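Local structure of type III effector (Vibrio parahaemolyticus, 2QHQ) at residues 54-57 against 58-61. The protein is of unknown function but belongs to the HopJ family of type III effectors, proteins that are probably delivered into host cells by bacterial secretion. Numbering follows the deposited sequence.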
# COMPACT_ATOMS: atom_id res chain seq x y z
N GLN B 54 -18.26 -3.60 -5.54
CA GLN B 54 -17.87 -2.28 -6.04
C GLN B 54 -18.53 -1.27 -5.12
O GLN B 54 -19.71 -1.42 -4.76
CB GLN B 54 -18.35 -2.10 -7.48
CG GLN B 54 -18.00 -0.75 -8.14
CD GLN B 54 -18.97 0.38 -7.77
OE1 GLN B 54 -20.14 0.14 -7.47
NE2 GLN B 54 -18.48 1.62 -7.81
N ASN B 55 -17.78 -0.23 -4.74
CA ASN B 55 -18.27 0.80 -3.83
C ASN B 55 -18.17 2.15 -4.52
O ASN B 55 -17.09 2.53 -4.96
CB ASN B 55 -17.40 0.85 -2.56
CG ASN B 55 -17.31 -0.50 -1.88
OD1 ASN B 55 -18.20 -0.88 -1.12
ND2 ASN B 55 -16.23 -1.24 -2.16
N ASP B 56 -19.29 2.86 -4.62
CA ASP B 56 -19.26 4.24 -5.11
C ASP B 56 -18.59 5.11 -4.06
O ASP B 56 -18.46 4.69 -2.91
CB ASP B 56 -20.68 4.77 -5.36
CG ASP B 56 -21.36 4.12 -6.54
OD1 ASP B 56 -20.68 3.51 -7.39
OD2 ASP B 56 -22.60 4.28 -6.63
N ALA B 57 -18.17 6.31 -4.45
CA ALA B 57 -17.75 7.30 -3.46
C ALA B 57 -18.93 7.51 -2.49
O ALA B 57 -20.10 7.58 -2.90
CB ALA B 57 -17.36 8.63 -4.10
N ASN B 58 -18.58 7.61 -1.21
CA ASN B 58 -19.55 7.76 -0.12
C ASN B 58 -20.38 6.51 0.21
O ASN B 58 -21.30 6.58 1.03
CB ASN B 58 -20.42 9.02 -0.31
CG ASN B 58 -19.70 10.29 0.15
OD1 ASN B 58 -18.99 10.29 1.16
ND2 ASN B 58 -19.89 11.38 -0.58
N GLU B 59 -20.05 5.38 -0.42
CA GLU B 59 -20.63 4.10 -0.03
C GLU B 59 -19.58 3.32 0.75
O GLU B 59 -18.47 3.12 0.26
CB GLU B 59 -21.06 3.32 -1.26
CG GLU B 59 -21.61 1.94 -0.95
CD GLU B 59 -22.10 1.18 -2.19
OE1 GLU B 59 -21.76 1.57 -3.33
OE2 GLU B 59 -22.83 0.17 -2.00
N ASN B 60 -19.94 2.86 1.95
CA ASN B 60 -19.01 2.10 2.78
C ASN B 60 -17.72 2.88 3.07
O ASN B 60 -16.60 2.40 2.87
CB ASN B 60 -18.71 0.75 2.10
CG ASN B 60 -19.95 -0.10 1.96
OD1 ASN B 60 -20.74 -0.20 2.89
ND2 ASN B 60 -20.15 -0.68 0.78
N ASN B 61 -17.90 4.11 3.56
CA ASN B 61 -16.77 4.98 3.89
C ASN B 61 -15.80 4.39 4.90
O ASN B 61 -14.59 4.63 4.82
CB ASN B 61 -17.27 6.34 4.40
CG ASN B 61 -17.65 7.28 3.26
OD1 ASN B 61 -17.19 7.12 2.14
ND2 ASN B 61 -18.49 8.26 3.56
O HOH W 1 -22.11 -2.08 -3.18
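Glu59 folds back over the strand end that precedes it and takes hold of the backbone at Asp56. It is the last residue of the type II beta turn that begins at Asp56: Glu59 N donates to Asp56 O at 3.0 Å, and Glu59 CB lies 3.4 Å from that same oxygen. The side chain is modelled in two conformers, so the contacts given here belong to one of them and are tentative. With CG anti to the backbone N (chi1 177°) and the chain extended beyond it, the side chain slants back over the end of the strand, CG passing loosely by Asn55 OD1. CD arrives above Asn55 CA and Asp56 N. Glu59 OE1 accepts from Asp56 N at 3.1 Å in a nearly straight bond, on its anti side and somewhat out of the carboxylate plane, and also rests against Asn55 CA. Glu59 OE2 accepts a hydrogen bond from a water 2.6 Å away. That water donates its second to Gln54 O, so one carboxylate grips the two peptide groups that flank Asn55, one directly and one through water. Asp56 OD2 lies 4.4 Å from Glu59 OE1, and the two charges probably oppose each other mildly; Gln54 NE2 donates to Asp56 OD1 at 2.9 Å.

Asn60 ND2 reaches Asn55 OD1 at 2.7 Å, in the plane of the acceptor carbonyl, with the two amides almost perpendicular. Asn55 ND2 donates to Phe48 O and Asn103 OD1. Buried Asn55 thereby links this surface turn, at the end of edge strand 53-55, to antiparallel strand 48-50 and helix 102-110, while Ala57 and Asn58 touch Pro45.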